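Local coordinates for protein glucosamine-6-phosphate deaminase (Thermotoga maritima, PDB 1J5X) that belongs to the SIS-domain family of alpha/beta proteins built round parallel beta-sheets, at residues Lys83-Pro86 against Ala87-Ala91; Ser165-Leu168 against Leu169-Phe173; Gln321-Ser325 against Arg326-Pro330. All coordinates share one frame; numbering follows the deposited sequence.

Interaction 1: Lys83-Pro86 against Ala87-Ala91; sequences KAIP and AGEVA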
ATOM      1  N   LYS A  83      -8.898 -10.402  -8.700  1.00 15.96           N
ATOM      2  CA  LYS A  83      -9.882  -9.366  -8.426  1.00 18.37           C
ATOM      3  C   LYS A  83      -9.540  -8.904  -6.992  1.00 16.77           C
ATOM      4  O   LYS A  83      -9.153  -9.711  -6.163  1.00 17.90           O
ATOM      5  CB  LYS A  83     -11.355  -9.866  -8.401  1.00 23.08           C
ATOM      6  CG  LYS A  83     -11.938 -10.358  -9.691  1.00 30.86           C
ATOM      7  CD  LYS A  83     -13.458 -10.599  -9.517  1.00 36.84           C
ATOM      8  CE  LYS A  83     -14.204  -9.320  -9.081  1.00 40.46           C
ATOM      9  NZ  LYS A  83     -15.731  -9.535  -8.852  1.00 45.46           N
ATOM     10  N   ALA A  84      -9.583  -7.602  -6.773  1.00 17.02           N
ATOM     11  CA  ALA A  84      -9.371  -7.034  -5.407  1.00 16.03           C
ATOM     12  C   ALA A  84     -10.796  -6.523  -5.093  1.00 14.63           C
ATOM     13  O   ALA A  84     -11.441  -5.835  -5.945  1.00 17.46           O
ATOM     14  CB  ALA A  84      -8.399  -5.874  -5.469  1.00 15.70           C
ATOM     15  N   ILE A  85     -11.303  -6.850  -3.893  1.00 15.14           N
ATOM     16  CA  ILE A  85     -12.679  -6.463  -3.535  1.00 15.75           C
ATOM     17  C   ILE A  85     -12.730  -5.964  -2.091  1.00 15.10           C
ATOM     18  O   ILE A  85     -12.141  -6.605  -1.194  1.00 14.62           O
ATOM     19  CB  ILE A  85     -13.634  -7.714  -3.575  1.00 15.78           C
ATOM     20  CG1 ILE A  85     -13.425  -8.482  -4.913  1.00 17.98           C
ATOM     21  CG2 ILE A  85     -15.137  -7.288  -3.372  1.00 14.06           C
ATOM     22  CD1 ILE A  85     -14.032  -9.907  -4.977  1.00 20.46           C
ATOM     23  N   PRO A  86     -13.421  -4.834  -1.871  1.00 15.95           N
ATOM     24  CA  PRO A  86     -13.525  -4.345  -0.480  1.00 16.74           C
ATOM     25  C   PRO A  86     -14.298  -5.445   0.261  1.00 17.65           C
ATOM     26  O   PRO A  86     -15.281  -5.952  -0.272  1.00 16.56           O
ATOM     27  CB  PRO A  86     -14.360  -3.062  -0.601  1.00 18.90           C
ATOM     28  CG  PRO A  86     -14.010  -2.554  -2.010  1.00 22.39           C
ATOM     29  CD  PRO A  86     -13.968  -3.843  -2.836  1.00 18.32           C
ATOM     30  N   ALA A  87     -13.901  -5.799   1.492  1.00 18.94           N
ATOM     31  CA  ALA A  87     -14.567  -6.926   2.127  1.00 15.88           C
ATOM     32  C   ALA A  87     -16.051  -6.786   2.363  1.00 17.91           C
ATOM     33  O   ALA A  87     -16.731  -7.816   2.377  1.00 17.41           O
ATOM     34  CB  ALA A  87     -13.884  -7.360   3.456  1.00 13.98           C
ATOM     35  N   GLY A  88     -16.520  -5.564   2.586  1.00 18.34           N
ATOM     36  CA  GLY A  88     -17.947  -5.351   2.792  1.00 17.51           C
ATOM     37  C   GLY A  88     -18.785  -5.826   1.602  1.00 17.37           C
ATOM     38  O   GLY A  88     -19.883  -6.333   1.771  1.00 17.09           O
ATOM     39  N   GLU A  89     -18.280  -5.654   0.375  1.00 17.86           N
ATOM     40  CA  GLU A  89     -19.035  -6.103  -0.795  1.00 16.98           C
ATOM     41  C   GLU A  89     -19.169  -7.634  -0.831  1.00 15.76           C
ATOM     42  O   GLU A  89     -20.169  -8.171  -1.325  1.00 18.52           O
ATOM     43  CB  GLU A  89     -18.375  -5.563  -2.089  1.00 16.02           C
ATOM     44  CG  GLU A  89     -18.371  -3.992  -2.045  1.00 18.23           C
ATOM     45  CD  GLU A  89     -17.928  -3.375  -3.363  1.00 23.30           C
ATOM     46  OE1 GLU A  89     -17.441  -4.138  -4.257  1.00 23.38           O
ATOM     47  OE2 GLU A  89     -18.050  -2.142  -3.471  1.00 17.76           O
ATOM     48  N   VAL A  90     -18.162  -8.338  -0.328  1.00 16.45           N
ATOM     49  CA  VAL A  90     -18.219  -9.780  -0.304  1.00 15.81           C
ATOM     50  C   VAL A  90     -19.135 -10.196   0.862  1.00 18.97           C
ATOM     51  O   VAL A  90     -19.993 -11.068   0.717  1.00 17.08           O
ATOM     52  CB  VAL A  90     -16.809 -10.408  -0.071  1.00 17.77           C
ATOM     53  CG1 VAL A  90     -16.911 -11.942   0.006  1.00 17.85           C
ATOM     54  CG2 VAL A  90     -15.815 -10.020  -1.272  1.00 18.16           C
ATOM     55  N   ALA A  91     -18.873  -9.594   2.012  1.00 17.40           N
ATOM     56  CA  ALA A  91     -19.649  -9.929   3.227  1.00 17.64           C
ATOM     57  C   ALA A  91     -21.139  -9.826   3.005  1.00 20.10           C
ATOM     58  O   ALA A  91     -21.905 -10.668   3.521  1.00 21.35           O
ATOM     59  CB  ALA A  91     -19.239  -8.975   4.393  1.00 18.66           C
TER
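I85 and V90 meet through branches set by their first torsions. In I85, chi1 of -49° keeps CG1 beside the backbone N and swings CG2 to the far side from it, while V90 turns its CG2 back beside its own N and away from its carbonyl carbon. The two methyls come within 3.5 Å, I85 CG2 to V90 CG2, and the side chains cross at about a right angle, V90 CG2 doing the touching on its side. I85 CG2 lies 3.9 Å from E89 CB. Beyond CG the E89 chain is extended, which carries OE1 to the CD corner of the P86 ring, 3.8 Å from P86 CD, a van der Waals contact. The backbone link is modest: E89 N donates to P86 O at 3.1 Å, a weak bond because the N-H...O angle is only 135°. P86 closes strand 81-86, its carbonyl facing the first helical turn, and the axes of the two short segments, 5.6 Å apart at closest approach, run at 83° to each other. The strand is an edge of the parallel five-stranded sheet, its backbone bonded to that of strand 54-59 (K83 to V55 and F57, I85 to F57 and G59). Helix 114-125 packs A119 and L123 against V90, I95 of the following loop touches I85, E89 and V90, and Y64 of helix 62-78 lies against P86.

Interaction 2: Ser165-Leu168 against Leu169-Phe173; sequences SMIL and LSLMF
M172, a selenomethionine, runs back along the helix beside L168. Its CB sits 3.4 Å from L168 O, and CG comes closer, 3.2 Å from the same oxygen and 3.9 Å from L168 CD1. The chain then reaches SE, 3.9 Å from L168 CG, where chi3 of 78° bends it before the terminal methyl. L168 and M172 therefore cross at a slant, selenium resting on the leucine branch point. One position back, I167 and L171 run side by side in the same direction, with I167 CG2 3.9 Å from L171 CD1. On another face S170 holds its OG beside its own N, and from there OG donates to M166 O at 2.7 Å. S170 N reaches that oxygen too, at 3.0 Å, from the opposite face of the carbonyl plane. Y73 of helix 62-78 and F186 of helix 184-205 contact M172. The chemistry is that of a buried helix: backbone bonds pair the carbonyls of S165 to L168 with the N-H groups of L169 to M172, S170 gives its hydroxyl proton to a carbonyl of its own helix while S165 OG bonds to Q23 of helix 15-25, and the apolar side chains pack against neighbouring helices.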
ATOM      1  N   SER A 165       3.948  -2.441   3.846  1.00 19.41           N
ATOM      2  CA  SER A 165       5.171  -2.715   3.078  1.00 18.88           C
ATOM      3  C   SER A 165       5.660  -4.113   3.285  1.00 19.04           C
ATOM      4  O   SER A 165       6.044  -4.815   2.334  1.00 18.54           O
ATOM      5  CB  SER A 165       6.278  -1.746   3.494  1.00 19.57           C
ATOM      6  OG  SER A 165       5.881  -0.397   3.238  1.00 24.20           O
HETATM    7  N   MSE A 166       5.727  -4.558   4.543  1.00 17.29           N
HETATM    8  CA  MSE A 166       6.199  -5.899   4.760  1.00 16.03           C
HETATM    9  C   MSE A 166       5.307  -7.018   4.249  1.00 18.56           C
HETATM   10  O   MSE A 166       5.794  -8.040   3.760  1.00 17.00           O
HETATM   11  CB  MSE A 166       6.574  -6.088   6.292  1.00 16.94           C
HETATM   12  CG  MSE A 166       7.621  -5.091   6.658  1.00 18.95           C
HETATM   13 SE   MSE A 166       7.845  -5.233   8.695  1.00 31.17          SE
HETATM   14  CE  MSE A 166       9.467  -4.194   8.808  1.00 27.82           C
ATOM     15  N   ILE A 167       3.983  -6.860   4.321  1.00 17.39           N
ATOM     16  CA  ILE A 167       3.136  -7.930   3.825  1.00 15.55           C
ATOM     17  C   ILE A 167       3.237  -7.858   2.263  1.00 16.23           C
ATOM     18  O   ILE A 167       3.323  -8.893   1.603  1.00 17.92           O
ATOM     19  CB  ILE A 167       1.656  -7.739   4.272  1.00 16.70           C
ATOM     20  CG1 ILE A 167       1.561  -8.047   5.815  1.00 17.70           C
ATOM     21  CG2 ILE A 167       0.720  -8.735   3.507  1.00 17.07           C
ATOM     22  CD1 ILE A 167       0.263  -7.563   6.415  1.00 19.56           C
ATOM     23  N   LEU A 168       3.265  -6.655   1.732  1.00 17.21           N
ATOM     24  CA  LEU A 168       3.348  -6.504   0.242  1.00 16.65           C
ATOM     25  C   LEU A 168       4.656  -7.166  -0.269  1.00 16.00           C
ATOM     26  O   LEU A 168       4.623  -7.982  -1.214  1.00 18.91           O
ATOM     27  CB  LEU A 168       3.258  -5.025  -0.123  1.00 17.48           C
ATOM     28  CG  LEU A 168       3.309  -4.741  -1.641  1.00 15.40           C
ATOM     29  CD1 LEU A 168       2.237  -5.583  -2.365  1.00 20.01           C
ATOM     30  CD2 LEU A 168       3.153  -3.259  -1.911  1.00 16.21           C
ATOM     31  N   LEU A 169       5.750  -6.840   0.379  1.00 16.76           N
ATOM     32  CA  LEU A 169       7.031  -7.442   0.011  1.00 17.48           C
ATOM     33  C   LEU A 169       6.919  -8.946   0.050  1.00 18.78           C
ATOM     34  O   LEU A 169       7.354  -9.672  -0.878  1.00 18.47           O
ATOM     35  CB  LEU A 169       8.091  -7.003   0.986  1.00 18.88           C
ATOM     36  CG  LEU A 169       9.368  -7.844   1.011  1.00 17.93           C
ATOM     37  CD1 LEU A 169      10.065  -7.691  -0.369  1.00 18.17           C
ATOM     38  CD2 LEU A 169      10.300  -7.288   2.077  1.00 18.65           C
ATOM     39  N   SER A 170       6.349  -9.473   1.132  1.00 18.81           N
ATOM     40  CA  SER A 170       6.247 -10.924   1.232  1.00 16.66           C
ATOM     41  C   SER A 170       5.425 -11.596   0.129  1.00 19.06           C
ATOM     42  O   SER A 170       5.826 -12.658  -0.398  1.00 19.47           O
ATOM     43  CB  SER A 170       5.621 -11.349   2.609  1.00 20.35           C
ATOM     44  OG  SER A 170       6.327 -10.735   3.678  1.00 19.48           O
ATOM     45  N   LEU A 171       4.281 -11.015  -0.219  1.00 14.56           N
ATOM     46  CA  LEU A 171       3.421 -11.625  -1.207  1.00 17.34           C
ATOM     47  C   LEU A 171       4.018 -11.400  -2.605  1.00 15.75           C
ATOM     48  O   LEU A 171       3.835 -12.262  -3.409  1.00 16.04           O
ATOM     49  CB  LEU A 171       1.979 -11.069  -1.136  1.00 16.96           C
ATOM     50  CG  LEU A 171       1.296 -11.283   0.228  1.00 18.38           C
ATOM     51  CD1 LEU A 171      -0.140 -10.714   0.200  1.00 20.71           C
ATOM     52  CD2 LEU A 171       1.321 -12.732   0.557  1.00 19.82           C
HETATM   53  N   MSE A 172       4.689 -10.271  -2.862  1.00 17.11           N
HETATM   54  CA  MSE A 172       5.298 -10.097  -4.217  1.00 16.28           C
HETATM   55  C   MSE A 172       6.368 -11.184  -4.362  1.00 17.66           C
HETATM   56  O   MSE A 172       6.470 -11.889  -5.380  1.00 15.27           O
HETATM   57  CB  MSE A 172       5.922  -8.731  -4.319  1.00 18.73           C
HETATM   58  CG  MSE A 172       4.871  -7.660  -4.366  1.00 14.41           C
HETATM   59 SE   MSE A 172       5.674  -5.882  -4.506  1.00 29.17          SE
HETATM   60  CE  MSE A 172       6.125  -5.885  -6.417  1.00 26.75           C
ATOM     61  N   PHE A 173       7.200 -11.313  -3.333  1.00 16.50           N
ATOM     62  CA  PHE A 173       8.272 -12.332  -3.352  1.00 19.60           C
ATOM     63  C   PHE A 173       7.704 -13.728  -3.539  1.00 17.57           C
ATOM     64  O   PHE A 173       8.198 -14.537  -4.358  1.00 16.81           O
ATOM     65  CB  PHE A 173       9.117 -12.165  -2.055  1.00 18.52           C
ATOM     66  CG  PHE A 173      10.293 -13.117  -1.935  1.00 18.53           C
ATOM     67  CD1 PHE A 173      10.105 -14.419  -1.514  1.00 21.73           C
ATOM     68  CD2 PHE A 173      11.568 -12.683  -2.211  1.00 21.86           C
ATOM     69  CE1 PHE A 173      11.178 -15.301  -1.354  1.00 22.84           C
ATOM     70  CE2 PHE A 173      12.680 -13.579  -2.048  1.00 20.89           C
ATOM     71  CZ  PHE A 173      12.464 -14.864  -1.626  1.00 22.04           C
TER

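Interaction 3: Gln321-Ser325 against Arg326-Pro330; sequences QKAIS and RGISP
The R326 guanidinium carries the last methylene of K322, CE, on one face: K322 CE stands 3.4 Å above its plane, over the centre, and is 3.5 Å from R326 CZ. K322 reaches this place by a bend at chi2 of 73°, and the two side chains cross at a slant. The two terminal nitrogens of the guanidinium are held by partners outside the turn, R326 NH1 by the carbonyl of S238 and R326 NH2 by a salt bridge to D213. K322 NZ, 4.0 Å from R326 NH2, pairs with the same D213 carboxylate oxygen and also bonds to the carbonyls of H212 and L209. The two cations are thus gathered round one acid, which would probably favour its ionised form. The backbone meanwhile ends the helix. R326 N still donates to K322 O at 3.0 Å, but I328 N turns back to A323 O at 2.9 Å with a nearly straight N-H...O angle of 177°, and G327 N bonds to I324 O at 2.9 Å, coming from above the carbonyl plane. G327 makes the reversal with a positive phi of 79°. A323 CB is then covered from two directions, by I328 CG1 at 3.8 Å and by P330 CD at the same distance. S238 and M237 of helix 222-238 extend this patch, touching A323 and P330 respectively. A six-to-one bond, a five-to-two bond and a positive-phi glycine identify a Schellman motif, with the apolar A323-I328 contact that usually accompanies it, here the C-terminal cap of helix 313-326.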
ATOM      1  N   GLN A 321       5.141  14.302   8.884  1.00 28.71           N
ATOM      2  CA  GLN A 321       5.631  15.665   8.947  1.00 30.66           C
ATOM      3  C   GLN A 321       4.502  16.674   8.847  1.00 30.92           C
ATOM      4  O   GLN A 321       4.545  17.731   9.509  1.00 30.60           O
ATOM      5  CB  GLN A 321       6.692  15.907   7.841  1.00 28.74           C
ATOM      6  CG  GLN A 321       7.980  15.063   8.074  1.00 31.75           C
ATOM      7  CD  GLN A 321       9.149  15.484   7.168  1.00 31.68           C
ATOM      8  OE1 GLN A 321       9.037  16.662   6.572  1.00 29.04           O
ATOM      9  NE2 GLN A 321      10.126  14.735   6.997  1.00 33.35           N
ATOM     10  N   LYS A 322       3.485  16.377   8.030  1.00 26.89           N
ATOM     11  CA  LYS A 322       2.389  17.332   7.892  1.00 26.37           C
ATOM     12  C   LYS A 322       1.586  17.408   9.174  1.00 26.77           C
ATOM     13  O   LYS A 322       1.061  18.493   9.506  1.00 30.08           O
ATOM     14  CB  LYS A 322       1.426  16.972   6.739  1.00 25.87           C
ATOM     15  CG  LYS A 322       0.190  17.891   6.626  1.00 24.66           C
ATOM     16  CD  LYS A 322       0.504  19.295   6.092  1.00 27.55           C
ATOM     17  CE  LYS A 322      -0.759  20.172   6.130  1.00 26.91           C
ATOM     18  NZ  LYS A 322      -0.590  21.514   5.525  1.00 29.78           N
ATOM     19  N   ALA A 323       1.455  16.294   9.878  1.00 25.09           N
ATOM     20  CA  ALA A 323       0.689  16.337  11.110  1.00 28.63           C
ATOM     21  C   ALA A 323       1.422  17.235  12.128  1.00 30.87           C
ATOM     22  O   ALA A 323       0.804  18.049  12.827  1.00 31.82           O
ATOM     23  CB  ALA A 323       0.544  14.985  11.666  1.00 24.38           C
ATOM     24  N   ILE A 324       2.743  17.079  12.194  1.00 30.35           N
ATOM     25  CA  ILE A 324       3.552  17.858  13.141  1.00 31.64           C
ATOM     26  C   ILE A 324       3.361  19.317  12.817  1.00 33.23           C
ATOM     27  O   ILE A 324       3.171  20.145  13.716  1.00 34.85           O
ATOM     28  CB  ILE A 324       5.073  17.477  13.032  1.00 33.55           C
ATOM     29  CG1 ILE A 324       5.264  16.025  13.458  1.00 33.66           C
ATOM     30  CG2 ILE A 324       5.952  18.406  13.941  1.00 31.25           C
ATOM     31  CD1 ILE A 324       4.539  15.644  14.699  1.00 40.01           C
ATOM     32  N   SER A 325       3.400  19.599  11.523  1.00 30.48           N
ATOM     33  CA  SER A 325       3.209  20.916  10.959  1.00 34.20           C
ATOM     34  C   SER A 325       1.897  21.575  11.416  1.00 35.85           C
ATOM     35  O   SER A 325       1.853  22.783  11.699  1.00 33.88           O
ATOM     36  CB  SER A 325       3.209  20.777   9.452  1.00 35.75           C
ATOM     37  OG  SER A 325       3.112  22.020   8.801  1.00 42.08           O
ATOM     38  N   ARG A 326       0.833  20.779  11.469  1.00 36.36           N
ATOM     39  CA  ARG A 326      -0.489  21.249  11.877  1.00 37.66           C
ATOM     40  C   ARG A 326      -0.586  21.264  13.402  1.00 38.94           C
ATOM     41  O   ARG A 326      -1.515  21.845  13.951  1.00 38.57           O
ATOM     42  CB  ARG A 326      -1.590  20.319  11.344  1.00 39.83           C
ATOM     43  CG  ARG A 326      -1.812  20.385   9.859  1.00 40.06           C
ATOM     44  CD  ARG A 326      -3.253  19.930   9.545  1.00 44.46           C
ATOM     45  NE  ARG A 326      -3.674  20.475   8.266  1.00 43.75           N
ATOM     46  CZ  ARG A 326      -4.063  19.711   7.259  1.00 42.31           C
ATOM     47  NH1 ARG A 326      -4.084  18.406   7.439  1.00 46.26           N
ATOM     48  NH2 ARG A 326      -4.377  20.234   6.078  1.00 37.94           N
ATOM     49  N   GLY A 327       0.363  20.608  14.056  1.00 37.52           N
ATOM     50  CA  GLY A 327       0.368  20.530  15.496  1.00 37.47           C
ATOM     51  C   GLY A 327      -0.624  19.479  15.960  1.00 40.38           C
ATOM     52  O   GLY A 327      -1.300  19.645  16.983  1.00 39.66           O
ATOM     53  N   ILE A 328      -0.762  18.387  15.214  1.00 38.05           N
ATOM     54  CA  ILE A 328      -1.689  17.371  15.683  1.00 38.01           C
ATOM     55  C   ILE A 328      -0.900  16.097  15.795  1.00 35.40           C
ATOM     56  O   ILE A 328       0.170  15.995  15.218  1.00 36.68           O
ATOM     57  CB  ILE A 328      -2.873  17.153  14.737  1.00 40.70           C
ATOM     58  CG1 ILE A 328      -2.441  16.287  13.561  1.00 40.81           C
ATOM     59  CG2 ILE A 328      -3.422  18.513  14.242  1.00 41.01           C
ATOM     60  CD1 ILE A 328      -3.615  15.792  12.764  1.00 43.28           C
ATOM     61  N   SER A 329      -1.425  15.127  16.525  1.00 33.29           N
ATOM     62  CA  SER A 329      -0.712  13.873  16.697  1.00 32.88           C
ATOM     63  C   SER A 329      -1.097  12.844  15.660  1.00 34.72           C
ATOM     64  O   SER A 329      -2.260  12.485  15.574  1.00 33.73           O
ATOM     65  CB  SER A 329      -1.055  13.222  18.015  1.00 32.28           C
ATOM     66  OG  SER A 329      -0.373  11.995  18.156  1.00 34.23           O
ATOM     67  N   PRO A 330      -0.128  12.338  14.886  1.00 35.48           N
ATOM     68  CA  PRO A 330      -0.543  11.324  13.905  1.00 35.18           C
ATOM     69  C   PRO A 330      -0.914  10.012  14.576  1.00 33.87           C
ATOM     70  O   PRO A 330      -1.483   9.146  13.930  1.00 35.80           O
ATOM     71  CB  PRO A 330       0.680  11.178  12.992  1.00 34.31           C
ATOM     72  CG  PRO A 330       1.834  11.566  13.864  1.00 36.73           C
ATOM     73  CD  PRO A 330       1.263  12.766  14.656  1.00 33.93           C
TER

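How the interactions relate
Each contact is local, and each falls at a different place in its own helix: interaction 1 at the start after a strand, interaction 2 in the middle, interaction 3 at the end. Interactions 1 and 2 both belong to the SIS domain, their centres about 20 Å apart, and helix 62-78 touches both; interactions 2 and 3, their centres about 29 Å apart, lie on opposite sides of the chain's centre. Only interaction 2 is buried throughout, with regular backbone bonds and apolar packing. The other two are partly buried and mix exposed with covered residues. Interaction 1 relies on methyl contacts and one weak backbone bond, whereas interaction 3 adds charged groups and a capped helix terminus.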